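Long-range contacts in Alr3699 protein (Nostoc sp., PDB 4XSO), which is a member of the GT-B glycosyltransferase clan, with two Rossmann-like domains in each chain and two chains in the assembly: residues 108-112 against 142-147; 206-212 against 283-289; 236-242 against 266-272. One frame throughout, in Å; residues are numbered along the deposited sequence.

Contact 1. Residues 108-112 against 142-147; sequences LVVGA and VAVNLA
L108 makes the tight end of this contact, with its CD2 methyl pushed against the backbone and CB groups of helix 137-150. CD2 lies 3.4 Å from A143 O, a carbonyl already taken up by the helix bond from A147 N. The same methyl is 4.1 Å from A147 CB and 4.2 Å from A143 CB. The two alanines are one turn apart, and CD2 sits between their CB atoms. CG of L108 stands anti to the backbone N (chi1 166°), which carries the branch across to the other helix. L122 and Y124 of strand 122-126 also touch L108, and Y124 meets A147, so this end of the contact rests on the sheet.

The two helices flank strand 122-126 in the chain and pack side by side on one face of the seven-stranded parallel sheet. This is the layering of a Rossmann-like domain, here the N-terminal one of a GT-B protein. The segment axes come within 9.6 Å and run in the same general direction, 33° apart. A112 is small enough to let L146 close in, with A112 CB 4.0 Å from L146 CB. From there the L146 chain runs out straight (chi2 -178°), and its CD1 ends 3.9 Å from V109 CA. Both methyls of V109 also lie against that CD1.

Packing is sparser towards V142. Its CG1 meets V109 CG2 at 3.9 Å, the two side chains crossing at about a right angle. V142 is partly exposed, whereas the residues at the L108 end are buried. The second subunit approaches on this side: its L80 packs on V109, its I117 on V142 and its F116 on L146.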
loop_
_atom_site.group_PDB
_atom_site.type_symbol
_atom_site.label_atom_id
_atom_site.label_comp_id
_atom_site.label_asym_id
_atom_site.label_seq_id
_atom_site.Cartn_x
_atom_site.Cartn_y
_atom_site.Cartn_z
ATOM N N LEU A 108 -9.990 -4.683 3.065
ATOM C CA LEU A 108 -9.924 -4.963 1.621
ATOM C C LEU A 108 -8.792 -4.106 0.957
ATOM O O LEU A 108 -7.984 -4.579 0.159
ATOM C CB LEU A 108 -11.309 -4.766 0.913
ATOM C CG LEU A 108 -10.984 -4.745 -0.584
ATOM C CD1 LEU A 108 -10.882 -6.172 -1.098
ATOM C CD2 LEU A 108 -11.918 -3.855 -1.323
ATOM N N VAL A 109 -8.649 -2.882 1.391
ATOM C CA VAL A 109 -7.563 -2.048 0.868
ATOM C C VAL A 109 -6.188 -2.605 1.209
ATOM O O VAL A 109 -5.347 -2.907 0.347
ATOM C CB VAL A 109 -7.785 -0.598 1.345
ATOM C CG1 VAL A 109 -6.624 0.264 0.953
ATOM C CG2 VAL A 109 -9.084 -0.083 0.726
ATOM N N VAL A 110 -5.978 -2.825 2.491
ATOM C CA VAL A 110 -4.736 -3.392 2.945
ATOM C C VAL A 110 -4.571 -4.807 2.440
ATOM O O VAL A 110 -3.491 -5.220 2.042
ATOM C CB VAL A 110 -4.673 -3.360 4.504
ATOM C CG1 VAL A 110 -3.491 -4.162 5.031
ATOM C CG2 VAL A 110 -4.678 -1.938 5.021
ATOM N N GLY A 111 -5.631 -5.590 2.479
ATOM C CA GLY A 111 -5.518 -6.979 2.027
ATOM C C GLY A 111 -5.182 -7.085 0.542
ATOM O O GLY A 111 -4.509 -8.007 0.112
ATOM N N ALA A 112 -5.679 -6.142 -0.257
ATOM C CA ALA A 112 -5.372 -6.092 -1.715
ATOM C C ALA A 112 -3.893 -5.852 -1.995
ATOM O O ALA A 112 -3.236 -6.533 -2.807
ATOM C CB ALA A 112 -6.231 -5.008 -2.416
ATOM N N VAL A 142 -12.243 3.293 -4.493
ATOM C CA VAL A 142 -11.041 2.582 -4.112
ATOM C C VAL A 142 -11.395 1.119 -3.830
ATOM O O VAL A 142 -10.832 0.220 -4.417
ATOM C CB VAL A 142 -10.376 3.267 -2.910
ATOM C CG1 VAL A 142 -9.289 2.382 -2.275
ATOM C CG2 VAL A 142 -9.716 4.549 -3.393
ATOM N N ALA A 143 -12.351 0.900 -2.948
ATOM C CA ALA A 143 -12.871 -0.431 -2.668
ATOM C C ALA A 143 -13.265 -1.214 -3.928
ATOM O O ALA A 143 -12.796 -2.310 -4.170
ATOM C CB ALA A 143 -14.058 -0.309 -1.716
ATOM N N VAL A 144 -14.113 -0.635 -4.763
ATOM C CA VAL A 144 -14.541 -1.301 -5.963
ATOM C C VAL A 144 -13.346 -1.667 -6.872
ATOM O O VAL A 144 -13.204 -2.799 -7.409
ATOM C CB VAL A 144 -15.545 -0.384 -6.700
ATOM C CG1 VAL A 144 -15.680 -0.741 -8.151
ATOM C CG2 VAL A 144 -16.904 -0.370 -5.998
ATOM N N ASN A 145 -12.496 -0.687 -7.088
ATOM C CA ASN A 145 -11.384 -0.890 -7.998
ATOM C C ASN A 145 -10.423 -1.996 -7.492
ATOM O O ASN A 145 -9.977 -2.842 -8.243
ATOM C CB ASN A 145 -10.643 0.382 -8.139
ATOM C CG ASN A 145 -9.351 0.208 -8.930
ATOM O OD1 ASN A 145 -8.288 0.722 -8.538
ATOM N ND2 ASN A 145 -9.439 -0.511 -10.059
ATOM N N LEU A 146 -10.087 -1.952 -6.225
ATOM C CA LEU A 146 -9.183 -2.936 -5.686
ATOM C C LEU A 146 -9.841 -4.331 -5.749
ATOM O O LEU A 146 -9.220 -5.328 -6.094
ATOM C CB LEU A 146 -8.801 -2.578 -4.256
ATOM C CG LEU A 146 -7.874 -1.313 -4.227
ATOM C CD1 LEU A 146 -7.433 -0.967 -2.825
ATOM C CD2 LEU A 146 -6.628 -1.607 -5.021
ATOM N N ALA A 147 -11.102 -4.387 -5.409
ATOM C CA ALA A 147 -11.809 -5.692 -5.449
ATOM C C ALA A 147 -11.774 -6.247 -6.857
ATOM O O ALA A 147 -11.365 -7.422 -7.101
ATOM C CB ALA A 147 -13.236 -5.485 -4.885
#

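Contact 2. Residues 206-212 against 283-289; sequences NFVVGHF and CDLVAHT
D284 and F207 meet where strand 285-287 runs parallel to strand 207-212, both inside the Rossmann-like sheet of the C-terminal GT-B domain. From CB outward, D284 makes a different contact at each step. CB sits over the face of the F207 ring, 3.7 Å from its centroid, a CH-pi contact. CG comes within 3.7 Å of V208 N. OD2 accepts the V208 N-H at 2.8 Å on its anti lone pair, in a nearly straight bond of 168°. R198 forms a salt bridge to the same oxygen, which probably helps to keep the carboxylate charged.

V208 O answers by accepting from both D284 N and L285 N. The ladder then continues through G210, whose N gives to L285 O and whose O receives A287 N. C283 SG packs 3.6 Å from G210 CA, beside the bare backbone of the glycine, and meets the edge of the F212 ring.

At the far end, H211 NE2 donates to T289 OG1 at 3.0 Å, close to the imidazole plane. That hydroxyl is also bonded to G220 O. Just beyond the ladder, one water accepts from F212 N and donates to A287 O, each at 2.8 Å.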
loop_
_atom_site.group_PDB
_atom_site.type_symbol
_atom_site.label_atom_id
_atom_site.label_comp_id
_atom_site.label_asym_id
_atom_site.label_seq_id
_atom_site.Cartn_x
_atom_site.Cartn_y
_atom_site.Cartn_z
ATOM N N ASN A 206 -50.233 -9.431 28.324
ATOM C CA ASN A 206 -50.108 -8.486 27.223
ATOM C C ASN A 206 -49.846 -9.135 25.827
ATOM O O ASN A 206 -49.386 -10.298 25.727
ATOM C CB ASN A 206 -48.940 -7.551 27.503
ATOM C CG ASN A 206 -49.144 -6.713 28.735
ATOM O OD1 ASN A 206 -48.275 -6.642 29.602
ATOM N ND2 ASN A 206 -50.252 -6.028 28.784
ATOM N N PHE A 207 -50.055 -8.339 24.781
ATOM C CA PHE A 207 -49.524 -8.658 23.447
ATOM C C PHE A 207 -48.214 -7.907 23.330
ATOM O O PHE A 207 -48.175 -6.667 23.260
ATOM C CB PHE A 207 -50.485 -8.275 22.318
ATOM C CG PHE A 207 -50.100 -8.802 20.973
ATOM C CD1 PHE A 207 -49.186 -8.103 20.184
ATOM C CD2 PHE A 207 -50.600 -10.032 20.514
ATOM C CE1 PHE A 207 -48.793 -8.595 18.969
ATOM C CE2 PHE A 207 -50.232 -10.514 19.263
ATOM C CZ PHE A 207 -49.332 -9.782 18.483
ATOM N N VAL A 208 -47.125 -8.669 23.326
ATOM C CA VAL A 208 -45.819 -8.109 23.437
ATOM C C VAL A 208 -45.105 -8.021 22.073
ATOM O O VAL A 208 -44.827 -9.017 21.416
ATOM C CB VAL A 208 -44.975 -8.957 24.407
ATOM C CG1 VAL A 208 -43.545 -8.446 24.469
ATOM C CG2 VAL A 208 -45.573 -8.960 25.804
ATOM N N VAL A 209 -44.766 -6.813 21.700
ATOM C CA VAL A 209 -43.960 -6.554 20.540
ATOM C C VAL A 209 -42.547 -6.239 20.970
ATOM O O VAL A 209 -42.301 -5.262 21.710
ATOM C CB VAL A 209 -44.464 -5.350 19.731
ATOM C CG1 VAL A 209 -43.626 -5.190 18.475
ATOM C CG2 VAL A 209 -45.918 -5.522 19.362
ATOM N N GLY A 210 -41.579 -7.020 20.485
ATOM C CA GLY A 210 -40.195 -6.849 20.899
ATOM C C GLY A 210 -39.398 -6.185 19.793
ATOM O O GLY A 210 -39.564 -6.497 18.597
ATOM N N HIS A 211 -38.494 -5.295 20.192
ATOM C CA HIS A 211 -37.603 -4.658 19.282
ATOM C C HIS A 211 -36.206 -4.903 19.823
ATOM O O HIS A 211 -35.935 -4.566 20.986
ATOM C CB HIS A 211 -37.939 -3.154 19.286
ATOM C CG HIS A 211 -37.312 -2.387 18.173
ATOM N ND1 HIS A 211 -35.970 -2.079 18.136
ATOM C CD2 HIS A 211 -37.839 -1.886 17.034
ATOM C CE1 HIS A 211 -35.699 -1.414 17.019
ATOM N NE2 HIS A 211 -36.816 -1.312 16.328
ATOM N N PHE A 212 -35.329 -5.479 19.047
ATOM C CA PHE A 212 -34.021 -5.945 19.592
ATOM C C PHE A 212 -32.877 -5.275 18.840
ATOM O O PHE A 212 -32.590 -5.646 17.731
ATOM C CB PHE A 212 -33.894 -7.436 19.372
ATOM C CG PHE A 212 -34.901 -8.201 20.132
ATOM C CD1 PHE A 212 -36.143 -8.379 19.627
ATOM C CD2 PHE A 212 -34.610 -8.670 21.364
ATOM C CE1 PHE A 212 -37.091 -9.032 20.330
ATOM C CE2 PHE A 212 -35.565 -9.306 22.111
ATOM C CZ PHE A 212 -36.800 -9.519 21.576
ATOM N N CYS A 283 -41.938 -12.828 23.169
ATOM C CA CYS A 283 -42.742 -11.820 22.448
ATOM C C CYS A 283 -43.879 -12.537 21.741
ATOM O O CYS A 283 -43.888 -13.787 21.633
ATOM C CB CYS A 283 -41.865 -11.122 21.438
ATOM S SG CYS A 283 -40.658 -10.094 22.286
ATOM N N ASP A 284 -44.852 -11.759 21.299
ATOM C CA ASP A 284 -45.916 -12.241 20.446
ATOM C C ASP A 284 -45.627 -11.794 19.027
ATOM O O ASP A 284 -46.087 -12.398 18.117
ATOM C CB ASP A 284 -47.250 -11.723 20.980
ATOM C CG ASP A 284 -47.532 -12.226 22.414
ATOM O OD1 ASP A 284 -47.871 -13.427 22.456
ATOM O OD2 ASP A 284 -47.350 -11.494 23.470
ATOM N N LEU A 285 -44.803 -10.759 18.846
ATOM C CA LEU A 285 -44.377 -10.283 17.525
ATOM C C LEU A 285 -43.035 -9.621 17.703
ATOM O O LEU A 285 -42.792 -8.988 18.722
ATOM C CB LEU A 285 -45.387 -9.286 16.983
ATOM C CG LEU A 285 -45.042 -8.432 15.778
ATOM C CD1 LEU A 285 -44.925 -9.384 14.575
ATOM C CD2 LEU A 285 -46.112 -7.339 15.485
ATOM N N VAL A 286 -42.132 -9.829 16.749
ATOM C CA VAL A 286 -40.832 -9.196 16.755
ATOM C C VAL A 286 -40.898 -8.140 15.665
ATOM O O VAL A 286 -41.284 -8.458 14.550
ATOM C CB VAL A 286 -39.724 -10.199 16.504
ATOM C CG1 VAL A 286 -38.397 -9.476 16.396
ATOM C CG2 VAL A 286 -39.699 -11.179 17.675
ATOM N N ALA A 287 -40.568 -6.894 15.998
ATOM C CA ALA A 287 -40.480 -5.837 15.024
ATOM C C ALA A 287 -39.118 -5.351 14.718
ATOM O O ALA A 287 -38.397 -4.847 15.579
ATOM C CB ALA A 287 -41.341 -4.622 15.489
ATOM N N HIS A 288 -38.834 -5.337 13.432
ATOM C CA HIS A 288 -37.656 -4.695 12.872
ATOM C C HIS A 288 -38.192 -3.443 12.177
ATOM O O HIS A 288 -39.084 -3.558 11.338
ATOM C CB HIS A 288 -37.018 -5.655 11.865
ATOM C CG HIS A 288 -35.933 -5.038 11.056
ATOM N ND1 HIS A 288 -36.171 -4.412 9.849
ATOM C CD2 HIS A 288 -34.604 -4.933 11.278
ATOM C CE1 HIS A 288 -35.043 -3.926 9.373
ATOM N NE2 HIS A 288 -34.078 -4.217 10.230
ATOM N N THR A 289 -37.704 -2.260 12.542
ATOM C CA THR A 289 -38.295 -1.017 12.006
ATOM C C THR A 289 -37.210 -0.020 11.627
ATOM O O THR A 289 -37.398 1.171 11.828
ATOM C CB THR A 289 -39.181 -0.357 13.050
ATOM O OG1 THR A 289 -38.381 0.049 14.177
ATOM C CG2 THR A 289 -40.247 -1.342 13.500
HETATM O O HOH W 1 -35.809 -5.614 16.324
#

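Contact 3. Residues 236-242 against 266-272; sequences TAILVGD and RVKFLGF
L239 and F269 lie side by side and point the same way, with the leucine methyl CD1 over the face of the phenyl ring, 4.0 Å from its centroid. CD1 also packs on V267 CG1 at 4.0 Å. In both L239 and F269, CG is anti to the carbonyl carbon (chi1 -50° and -70°), which keeps the two chains alongside each other. V240 and L270 meet through V240 CG2 and L270 CD1, 3.9 Å apart.

The backbones beneath set this spacing. A237 N bonds to R266 O, K268 N to A237 O, L239 N to K268 O and L270 N to L239 O, each at 2.8 Å. This is the parallel pairing of a beta-alpha-beta crossover, with helix 248-260 joining the strands, at the edge of the Rossmann-like sheet. Past L270 the ladder bends: G241 N reaches G271 O from above the carbonyl plane, and the N-H...O angle is a bent 134°. A water bridges here, accepting from G271 N and donating to L239 O and G241 O.

Further out, the H255 ring meets F269 from the connecting helix. L224 of helix 221-228 packs on L239, and L228 on V267. At the other end, R266 NH2 bonds to V235 O.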
loop_
_atom_site.group_PDB
_atom_site.type_symbol
_atom_site.label_atom_id
_atom_site.label_comp_id
_atom_site.label_asym_id
_atom_site.label_seq_id
_atom_site.Cartn_x
_atom_site.Cartn_y
_atom_site.Cartn_z
ATOM N N THR A 236 -48.070 -4.021 24.434
ATOM C CA THR A 236 -46.863 -3.381 25.007
ATOM C C THR A 236 -45.596 -3.714 24.225
ATOM O O THR A 236 -45.484 -4.778 23.573
ATOM C CB THR A 236 -46.566 -3.836 26.442
ATOM O OG1 THR A 236 -46.263 -5.213 26.417
ATOM C CG2 THR A 236 -47.693 -3.644 27.315
ATOM N N ALA A 237 -44.653 -2.781 24.270
ATOM C CA ALA A 237 -43.397 -2.930 23.569
ATOM C C ALA A 237 -42.250 -3.184 24.574
ATOM O O ALA A 237 -42.230 -2.613 25.647
ATOM C CB ALA A 237 -43.160 -1.708 22.711
ATOM N N ILE A 238 -41.357 -4.133 24.268
ATOM C CA ILE A 238 -40.120 -4.265 24.991
ATOM C C ILE A 238 -39.045 -3.867 24.058
ATOM O O ILE A 238 -38.980 -4.346 22.900
ATOM C CB ILE A 238 -39.873 -5.690 25.605
ATOM C CG1 ILE A 238 -39.810 -6.755 24.525
ATOM C CG2 ILE A 238 -40.965 -6.076 26.595
ATOM C CD1 ILE A 238 -39.251 -8.079 25.044
ATOM N N LEU A 239 -38.208 -2.945 24.527
ATOM C CA LEU A 239 -37.024 -2.468 23.795
ATOM C C LEU A 239 -35.802 -3.078 24.466
ATOM O O LEU A 239 -35.511 -2.823 25.657
ATOM C CB LEU A 239 -36.907 -0.943 23.791
ATOM C CG LEU A 239 -38.200 -0.226 23.357
ATOM C CD1 LEU A 239 -37.897 1.252 23.198
ATOM C CD2 LEU A 239 -38.730 -0.707 22.072
ATOM N N VAL A 240 -35.081 -3.871 23.675
ATOM C CA VAL A 240 -33.962 -4.585 24.167
ATOM C C VAL A 240 -32.779 -4.097 23.412
ATOM O O VAL A 240 -32.713 -4.155 22.184
ATOM C CB VAL A 240 -34.162 -6.102 23.976
ATOM C CG1 VAL A 240 -33.056 -6.866 24.628
ATOM C CG2 VAL A 240 -35.500 -6.523 24.586
ATOM N N GLY A 241 -31.856 -3.566 24.177
ATOM C CA GLY A 241 -30.598 -3.077 23.703
ATOM C C GLY A 241 -30.204 -1.855 24.542
ATOM O O GLY A 241 -30.972 -1.298 25.382
ATOM N N ASP A 242 -28.995 -1.425 24.305
ATOM C CA ASP A 242 -28.436 -0.380 25.093
ATOM C C ASP A 242 -28.250 0.834 24.213
ATOM O O ASP A 242 -28.392 0.780 23.004
ATOM C CB ASP A 242 -27.152 -0.837 25.838
ATOM C CG ASP A 242 -26.105 -1.390 24.920
ATOM O OD1 ASP A 242 -26.439 -1.783 23.796
ATOM O OD2 ASP A 242 -24.938 -1.451 25.328
ATOM N N ARG A 266 -46.555 1.110 28.818
ATOM C CA ARG A 266 -46.748 0.139 27.734
ATOM C C ARG A 266 -45.451 -0.049 26.934
ATOM O O ARG A 266 -45.494 -0.614 25.855
ATOM C CB ARG A 266 -47.845 0.674 26.808
ATOM C CG ARG A 266 -49.217 0.620 27.477
ATOM C CD ARG A 266 -50.281 1.128 26.564
ATOM N NE ARG A 266 -50.391 0.319 25.370
ATOM C CZ ARG A 266 -50.899 0.765 24.240
ATOM N NH1 ARG A 266 -51.383 2.018 24.137
ATOM N NH2 ARG A 266 -50.939 -0.025 23.219
ATOM N N VAL A 267 -44.347 0.536 27.400
ATOM C CA VAL A 267 -43.022 0.414 26.788
ATOM C C VAL A 267 -42.064 0.070 27.929
ATOM O O VAL A 267 -42.110 0.736 28.963
ATOM C CB VAL A 267 -42.579 1.708 26.069
ATOM C CG1 VAL A 267 -41.256 1.530 25.323
ATOM C CG2 VAL A 267 -43.614 2.179 25.077
ATOM N N LYS A 268 -41.315 -1.048 27.821
ATOM C CA LYS A 268 -40.298 -1.428 28.825
ATOM C C LYS A 268 -38.935 -1.425 28.166
ATOM O O LYS A 268 -38.708 -2.162 27.198
ATOM C CB LYS A 268 -40.612 -2.788 29.490
ATOM C CG LYS A 268 -41.818 -2.757 30.419
ATOM C CD LYS A 268 -42.213 -4.125 31.009
ATOM C CE LYS A 268 -41.212 -4.657 32.041
ATOM N NZ LYS A 268 -41.580 -4.386 33.478
ATOM N N PHE A 269 -38.021 -0.581 28.647
ATOM C CA PHE A 269 -36.631 -0.659 28.239
ATOM C C PHE A 269 -35.940 -1.743 29.096
ATOM O O PHE A 269 -35.862 -1.596 30.326
ATOM C CB PHE A 269 -35.910 0.644 28.457
ATOM C CG PHE A 269 -36.328 1.770 27.533
ATOM C CD1 PHE A 269 -37.399 2.586 27.834
ATOM C CD2 PHE A 269 -35.577 2.068 26.411
ATOM C CE1 PHE A 269 -37.732 3.670 27.009
ATOM C CE2 PHE A 269 -35.903 3.111 25.579
ATOM C CZ PHE A 269 -36.996 3.938 25.882
ATOM N N LEU A 270 -35.442 -2.832 28.482
ATOM C CA LEU A 270 -34.764 -3.904 29.287
ATOM C C LEU A 270 -33.277 -3.763 29.348
ATOM O O LEU A 270 -32.562 -4.532 30.052
ATOM C CB LEU A 270 -35.100 -5.311 28.768
ATOM C CG LEU A 270 -36.539 -5.647 28.633
ATOM C CD1 LEU A 270 -36.703 -7.108 28.244
ATOM C CD2 LEU A 270 -37.220 -5.343 29.950
ATOM N N GLY A 271 -32.760 -2.853 28.572
ATOM C CA GLY A 271 -31.342 -2.695 28.486
ATOM C C GLY A 271 -30.647 -3.790 27.655
ATOM O O GLY A 271 -31.281 -4.501 26.906
ATOM N N PHE A 272 -29.334 -3.908 27.770
ATOM C CA PHE A 272 -28.614 -4.935 26.982
ATOM C C PHE A 272 -28.870 -6.317 27.567
ATOM O O PHE A 272 -28.681 -6.537 28.745
ATOM C CB PHE A 272 -27.121 -4.639 26.924
ATOM C CG PHE A 272 -26.335 -5.651 26.135
ATOM C CD1 PHE A 272 -26.000 -6.893 26.692
ATOM C CD2 PHE A 272 -25.908 -5.372 24.846
ATOM C CE1 PHE A 272 -25.277 -7.830 25.959
ATOM C CE2 PHE A 272 -25.174 -6.311 24.115
ATOM C CZ PHE A 272 -24.865 -7.527 24.682
HETATM O O HOH W 2 -33.367 -1.181 26.489
#

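In the fold
Contact 1 comes first along the chain and belongs to the N-terminal domain; contacts 2 and 3 belong to the C-terminal one. The centre of contact 1 lies about 40 Å from the centres of the other two, on the opposite side of the chain's centre. Contact 3 is nested within the loop that contact 2 closes. Their centres are about 10 Å apart, and they share one six-stranded sheet. Strands 267-271, 235-240, 207-212 and 285-287 are neighbours in that order across it. V209 N and T236 O, 2.9 Å apart, probably bond between the middle two, tying contacts 2 and 3 together. Contact 1 joins helices over the other sheet, next to the second subunit, and touches neither of the others.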